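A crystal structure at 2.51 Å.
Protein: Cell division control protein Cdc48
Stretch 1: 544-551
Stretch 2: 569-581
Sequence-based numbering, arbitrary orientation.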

ATOM      1  N   ARG A 544       9.942  -3.411  -9.864  1.00 36.81           N
ATOM      2  CA  ARG A 544      10.061  -4.049 -11.183  1.00 39.48           C
ATOM      3  C   ARG A 544       9.630  -5.515 -11.134  1.00 40.33           C
ATOM      4  O   ARG A 544      10.267  -6.395 -11.711  1.00 44.61           O
ATOM      5  N   LEU A 545       8.538  -5.761 -10.425  1.00 38.57           N
ATOM      6  CA  LEU A 545       8.082  -7.107 -10.143  1.00 34.82           C
ATOM      7  C   LEU A 545       6.679  -7.013  -9.560  1.00 29.50           C
ATOM      8  O   LEU A 545       6.508  -6.585  -8.426  1.00 27.00           O
ATOM      9  N   SER A 546       5.670  -7.386 -10.338  1.00 30.22           N
ATOM     10  CA  SER A 546       4.299  -7.315  -9.850  1.00 30.05           C
ATOM     11  C   SER A 546       4.019  -8.446  -8.863  1.00 29.54           C
ATOM     12  O   SER A 546       4.349  -9.604  -9.119  1.00 32.21           O
ATOM     13  N   VAL A 547       3.424  -8.102  -7.728  1.00 26.57           N
ATOM     14  CA  VAL A 547       3.148  -9.078  -6.680  1.00 25.87           C
ATOM     15  C   VAL A 547       1.664  -9.418  -6.620  1.00 28.17           C
ATOM     16  O   VAL A 547       0.811  -8.533  -6.623  1.00 29.78           O
ATOM     17  N   HIS A 548       1.370 -10.712  -6.575  1.00 29.46           N
ATOM     18  CA  HIS A 548       0.002 -11.198  -6.545  1.00 33.29           C
ATOM     19  C   HIS A 548      -0.114 -12.214  -5.415  1.00 34.42           C
ATOM     20  O   HIS A 548       0.295 -13.367  -5.560  1.00 34.34           O
ATOM     21  N   ALA A 549      -0.665 -11.773  -4.287  1.00 34.58           N
ATOM     22  CA  ALA A 549      -0.623 -12.555  -3.056  1.00 33.63           C
ATOM     23  C   ALA A 549      -1.997 -12.825  -2.462  1.00 39.37           C
ATOM     24  O   ALA A 549      -2.862 -11.952  -2.455  1.00 42.91           O
ATOM     25  N   VAL A 550      -2.188 -14.042  -1.961  1.00 40.72           N
ATOM     26  CA  VAL A 550      -3.416 -14.405  -1.258  1.00 42.81           C
ATOM     27  C   VAL A 550      -3.115 -15.182   0.023  1.00 45.07           C
ATOM     28  O   VAL A 550      -2.095 -15.862   0.123  1.00 44.64           O
ATOM     29  N   LYS A 551      -4.000 -15.055   1.007  1.00 47.79           N
ATOM     30  CA  LYS A 551      -3.966 -15.909   2.188  1.00 50.26           C
ATOM     31  C   LYS A 551      -4.936 -17.062   1.982  1.00 53.21           C
ATOM     32  O   LYS A 551      -6.112 -16.841   1.688  1.00 54.28           O
ATOM     33  N   GLU A 569      -8.096 -16.840 -11.780  1.00 37.02           N
ATOM     34  CA  GLU A 569      -7.998 -15.392 -11.909  1.00 36.49           C
ATOM     35  C   GLU A 569      -6.626 -14.896 -11.464  1.00 36.21           C
ATOM     36  O   GLU A 569      -5.954 -14.160 -12.188  1.00 36.72           O
ATOM     37  N   LEU A 570      -6.225 -15.315 -10.268  1.00 33.77           N
ATOM     38  CA  LEU A 570      -4.951 -14.927  -9.673  1.00 31.80           C
ATOM     39  C   LEU A 570      -3.768 -15.220 -10.595  1.00 31.17           C
ATOM     40  O   LEU A 570      -2.937 -14.349 -10.851  1.00 30.33           O
ATOM     41  N   PHE A 571      -3.708 -16.446 -11.102  1.00 30.42           N
ATOM     42  CA  PHE A 571      -2.609 -16.853 -11.966  1.00 30.05           C
ATOM     43  C   PHE A 571      -2.660 -16.173 -13.326  1.00 30.71           C
ATOM     44  O   PHE A 571      -1.623 -15.795 -13.869  1.00 31.75           O
ATOM     45  N   ALA A 572      -3.867 -16.004 -13.865  1.00 30.39           N
ATOM     46  CA  ALA A 572      -4.038 -15.313 -15.141  1.00 28.98           C
ATOM     47  C   ALA A 572      -3.579 -13.863 -15.044  1.00 26.64           C
ATOM     48  O   ALA A 572      -3.023 -13.321 -15.998  1.00 26.39           O
ATOM     49  N   ARG A 573      -3.811 -13.239 -13.893  1.00 25.58           N
ATOM     50  CA  ARG A 573      -3.342 -11.874 -13.674  1.00 28.98           C
ATOM     51  C   ARG A 573      -1.820 -11.849 -13.568  1.00 28.33           C
ATOM     52  O   ARG A 573      -1.172 -10.903 -14.011  1.00 27.08           O
ATOM     53  N   ALA A 574      -1.257 -12.896 -12.978  1.00 27.17           N
ATOM     54  CA  ALA A 574       0.185 -12.988 -12.807  1.00 27.80           C
ATOM     55  C   ALA A 574       0.872 -13.194 -14.151  1.00 30.01           C
ATOM     56  O   ALA A 574       1.878 -12.550 -14.450  1.00 30.69           O
ATOM     57  N   ARG A 575       0.319 -14.091 -14.960  1.00 31.92           N
ATOM     58  CA  ARG A 575       0.853 -14.348 -16.294  1.00 35.04           C
ATOM     59  C   ARG A 575       0.829 -13.088 -17.156  1.00 35.18           C
ATOM     60  O   ARG A 575       1.782 -12.804 -17.880  1.00 36.13           O
ATOM     61  N   ASP A 576      -0.263 -12.332 -17.063  1.00 34.23           N
ATOM     62  CA  ASP A 576      -0.442 -11.131 -17.876  1.00 34.96           C
ATOM     63  C   ASP A 576       0.357  -9.935 -17.363  1.00 35.96           C
ATOM     64  O   ASP A 576       0.511  -8.940 -18.070  1.00 38.29           O
ATOM     65  N   SER A 577       0.865 -10.033 -16.138  1.00 35.50           N
ATOM     66  CA  SER A 577       1.567  -8.914 -15.515  1.00 36.09           C
ATOM     67  C   SER A 577       3.066  -9.160 -15.341  1.00 34.67           C
ATOM     68  O   SER A 577       3.750  -8.363 -14.700  1.00 32.92           O
ATOM     69  N   ALA A 578       3.561 -10.257 -15.911  1.00 34.18           N
ATOM     70  CA  ALA A 578       4.967 -10.651 -15.795  1.00 33.46           C
ATOM     71  C   ALA A 578       5.935  -9.503 -16.084  1.00 35.35           C
ATOM     72  O   ALA A 578       5.680  -8.692 -16.974  1.00 38.61           O
ATOM     73  N   PRO A 579       7.056  -9.431 -15.341  1.00 32.96           N
ATOM     74  CA  PRO A 579       7.534 -10.360 -14.306  1.00 30.49           C
ATOM     75  C   PRO A 579       6.702 -10.341 -13.022  1.00 30.33           C
ATOM     76  O   PRO A 579       6.411  -9.273 -12.478  1.00 29.30           O
ATOM     77  N   SER A 580       6.327 -11.525 -12.545  1.00 28.69           N
ATOM     78  CA  SER A 580       5.379 -11.629 -11.441  1.00 26.90           C
ATOM     79  C   SER A 580       5.808 -12.618 -10.367  1.00 23.86           C
ATOM     80  O   SER A 580       6.380 -13.668 -10.660  1.00 22.93           O
ATOM     81  N   LEU A 581       5.509 -12.270  -9.121  1.00 24.18           N
ATOM     82  CA  LEU A 581       5.630 -13.195  -8.004  1.00 24.60           C
ATOM     83  C   LEU A 581       4.234 -13.576  -7.534  1.00 26.16           C
ATOM     84  O   LEU A 581       3.389 -12.709  -7.294  1.00 22.34           O
TER

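The most unusual feature of this contact is a histidine buried where a β-strand, a helix and the start of a second strand meet. His-548 gives up more surface to the other stretch than any other residue here, and it illustrates a general principle: a polar ring can occupy a protein core when a face of the ring meets carbon and a ring nitrogen meets polar partners at the edge.

The backbone sets the stage. Strand 546-551 runs nearly antiparallel to helix 569-576, their axes 8.9 Å apart at closest approach, and pairs in parallel with the strand that begins at Ser-580. Ser-546 N donates to Pro-579 O at 2.9 Å, Leu-581 N to Ser-546 O at 2.9 Å, and His-548 N to Leu-581 O at 2.9 Å. Ser-546 and Ser-580 therefore share one face of the sheet, while Val-547 and Leu-581 share the other.

His-548 points toward the second stretch, with chi1 in the m well and chi2 at -91°. Ala-574 lies over one face of the ring, its CA 3.9 Å from the ring centroid and only 20° off the normal, a CH-pi contact. At the ring edge, His-548 NE2 donates to Ser-546 OG at 3.0 Å and, weakly, to Ser-580 OG at 3.4 Å. Arg-573, t at chi1, turns its end nearer so that its CD lies 3.5 Å from His-548 ND1; its NH2 also forms a salt bridge with Glu-569 OE2 at 3.5 Å.

Serines extend this polar cluster. Ser-546 (p) places OG 2.9 Å from Ser-577 O and 3.1 Å from Pro-579 O, either of which could accept its proton. Ser-580 (m) donates from OG to Ala-574 O at 2.7 Å, tying the start of its strand back to the helix. Ser-577, also m, points toward strand 546-551, yet its OG donates to Arg-573 O at 2.6 Å, leaving CB 3.7 Å from His-548 NE2.

Mostly apolar contacts flank the cluster. Leu-570 (t, p) reaches the strand with its tip: CD1 lies 3.6 Å from His-548 CB, and CD2 lies 3.9 Å from Val-550 CG1, Val-550 being m and pointing toward the helix. Leu-545 (t, p) brings CD1 within 4.0 Å of Leu-581 CB. Pro-579, preceded by a cis peptide bond, sets its CG 3.6 Å from Arg-544 O, whereas the end of the Arg-544 side chain leads away.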

ATOM      1  CB  ARG A 544      11.488  -3.914 -11.729  1.00 42.29           C
ATOM      2  CG  ARG A 544      11.617  -4.142 -13.234  1.00 45.92           C
ATOM      3  CD  ARG A 544      13.004  -3.785 -13.736  1.00 49.68           C
ATOM      4  NE  ARG A 544      13.271  -2.351 -13.625  1.00 53.22           N
ATOM      5  CZ  ARG A 544      12.938  -1.453 -14.549  1.00 54.53           C
ATOM      6  NH1 ARG A 544      13.219  -0.169 -14.366  1.00 53.11           N
ATOM      7  NH2 ARG A 544      12.322  -1.838 -15.659  1.00 55.97           N
ATOM      8  CB  LEU A 545       9.026  -7.771  -9.138  1.00 36.79           C
ATOM      9  CG  LEU A 545       8.512  -9.027  -8.435  1.00 39.89           C
ATOM     10  CD1 LEU A 545       8.293 -10.134  -9.447  1.00 42.30           C
ATOM     11  CD2 LEU A 545       9.460  -9.469  -7.332  1.00 39.93           C
ATOM     12  CB  SER A 546       3.300  -7.327 -11.012  1.00 28.59           C
ATOM     13  OG  SER A 546       3.464  -8.473 -11.828  1.00 28.25           O
ATOM     14  CB  VAL A 547       3.618  -8.571  -5.304  1.00 26.28           C
ATOM     15  CG1 VAL A 547       3.294  -9.591  -4.209  1.00 24.48           C
ATOM     16  CG2 VAL A 547       5.110  -8.261  -5.343  1.00 25.50           C
ATOM     17  CB  HIS A 548      -0.355 -11.826  -7.893  1.00 34.80           C
ATOM     18  CG  HIS A 548       0.085 -11.009  -9.068  1.00 37.60           C
ATOM     19  ND1 HIS A 548      -0.717 -10.050  -9.651  1.00 40.86           N
ATOM     20  CD2 HIS A 548       1.251 -10.992  -9.756  1.00 37.73           C
ATOM     21  CE1 HIS A 548      -0.067  -9.486 -10.655  1.00 39.99           C
ATOM     22  NE2 HIS A 548       1.130 -10.038 -10.738  1.00 39.22           N
ATOM     23  CB  ALA A 549       0.249 -11.856  -2.034  1.00 30.78           C
ATOM     24  CB  VAL A 550      -4.371 -15.248  -2.140  1.00 41.44           C
ATOM     25  CG1 VAL A 550      -4.737 -14.495  -3.412  1.00 41.72           C
ATOM     26  CG2 VAL A 550      -3.761 -16.606  -2.464  1.00 39.37           C
ATOM     27  CB  LYS A 551      -4.357 -15.131   3.444  1.00 53.39           C
ATOM     28  CG  LYS A 551      -3.227 -14.340   4.076  1.00 55.84           C
ATOM     29  CD  LYS A 551      -3.553 -13.957   5.517  1.00 60.10           C
ATOM     30  CE  LYS A 551      -3.079 -15.017   6.515  1.00 63.25           C
ATOM     31  NZ  LYS A 551      -3.740 -16.344   6.339  1.00 65.23           N
ATOM     32  CB  GLU A 569      -9.083 -14.718 -11.075  1.00 35.86           C
ATOM     33  CG  GLU A 569      -8.951 -13.214 -10.983  1.00 38.92           C
ATOM     34  CD  GLU A 569      -9.962 -12.603 -10.029  1.00 43.87           C
ATOM     35  OE1 GLU A 569     -11.076 -13.154  -9.906  1.00 49.22           O
ATOM     36  OE2 GLU A 569      -9.640 -11.580  -9.394  1.00 43.55           O
ATOM     37  CB  LEU A 570      -4.771 -15.652  -8.337  1.00 31.89           C
ATOM     38  CG  LEU A 570      -3.394 -15.626  -7.670  1.00 30.09           C
ATOM     39  CD1 LEU A 570      -3.007 -14.212  -7.281  1.00 29.73           C
ATOM     40  CD2 LEU A 570      -3.393 -16.535  -6.454  1.00 29.79           C
ATOM     41  CB  PHE A 571      -2.565 -18.376 -12.110  1.00 31.56           C
ATOM     42  CG  PHE A 571      -1.980 -19.073 -10.914  1.00 31.41           C
ATOM     43  CD1 PHE A 571      -2.780 -19.413  -9.835  1.00 31.10           C
ATOM     44  CD2 PHE A 571      -0.624 -19.365 -10.860  1.00 29.16           C
ATOM     45  CE1 PHE A 571      -2.238 -20.044  -8.726  1.00 30.67           C
ATOM     46  CE2 PHE A 571      -0.078 -19.996  -9.757  1.00 28.32           C
ATOM     47  CZ  PHE A 571      -0.886 -20.337  -8.688  1.00 29.82           C
ATOM     48  CB  ALA A 572      -5.489 -15.381 -15.613  1.00 28.37           C
ATOM     49  CB  ARG A 573      -3.955 -11.262 -12.413  1.00 28.86           C
ATOM     50  CG  ARG A 573      -3.735  -9.754 -12.313  1.00 30.29           C
ATOM     51  CD  ARG A 573      -3.839  -9.241 -10.882  1.00 35.25           C
ATOM     52  NE  ARG A 573      -5.061  -9.689 -10.223  1.00 41.64           N
ATOM     53  CZ  ARG A 573      -5.092 -10.558  -9.218  1.00 42.92           C
ATOM     54  NH1 ARG A 573      -3.964 -11.067  -8.744  1.00 39.17           N
ATOM     55  NH2 ARG A 573      -6.254 -10.911  -8.682  1.00 46.37           N
ATOM     56  CB  ALA A 574       0.534 -14.116 -11.843  1.00 25.23           C
ATOM     57  CB  ARG A 575       0.078 -15.478 -16.986  1.00 39.20           C
ATOM     58  CG  ARG A 575       0.508 -16.876 -16.567  1.00 43.61           C
ATOM     59  CD  ARG A 575      -0.163 -17.956 -17.414  1.00 49.21           C
ATOM     60  NE  ARG A 575      -1.391 -18.460 -16.802  1.00 54.60           N
ATOM     61  CZ  ARG A 575      -2.619 -18.112 -17.177  1.00 59.68           C
ATOM     62  NH1 ARG A 575      -2.796 -17.256 -18.174  1.00 61.71           N
ATOM     63  NH2 ARG A 575      -3.672 -18.627 -16.556  1.00 61.63           N
ATOM     64  CB  ASP A 576      -1.927 -10.762 -17.971  1.00 37.75           C
ATOM     65  CG  ASP A 576      -2.736 -11.779 -18.763  1.00 41.25           C
ATOM     66  OD1 ASP A 576      -2.135 -12.559 -19.531  1.00 43.28           O
ATOM     67  OD2 ASP A 576      -3.976 -11.792 -18.624  1.00 41.78           O
ATOM     68  CB  SER A 577       0.946  -8.587 -14.154  1.00 36.20           C
ATOM     69  OG  SER A 577      -0.449  -8.377 -14.269  1.00 37.42           O
ATOM     70  CB  ALA A 578       5.253 -11.824 -16.714  1.00 33.45           C
ATOM     71  CB  PRO A 579       8.958  -9.868 -14.027  1.00 28.06           C
ATOM     72  CG  PRO A 579       8.931  -8.430 -14.387  1.00 28.41           C
ATOM     73  CD  PRO A 579       8.010  -8.330 -15.565  1.00 31.12           C
ATOM     74  CB  SER A 580       3.993 -12.034 -11.962  1.00 27.29           C
ATOM     75  OG  SER A 580       3.488 -11.092 -12.894  1.00 28.65           O
ATOM     76  CB  LEU A 581       6.404 -12.559  -6.850  1.00 25.87           C
ATOM     77  CG  LEU A 581       6.419 -13.338  -5.532  1.00 28.57           C
ATOM     78  CD1 LEU A 581       7.062 -14.701  -5.719  1.00 30.05           C
ATOM     79  CD2 LEU A 581       7.137 -12.553  -4.444  1.00 29.83           C
TER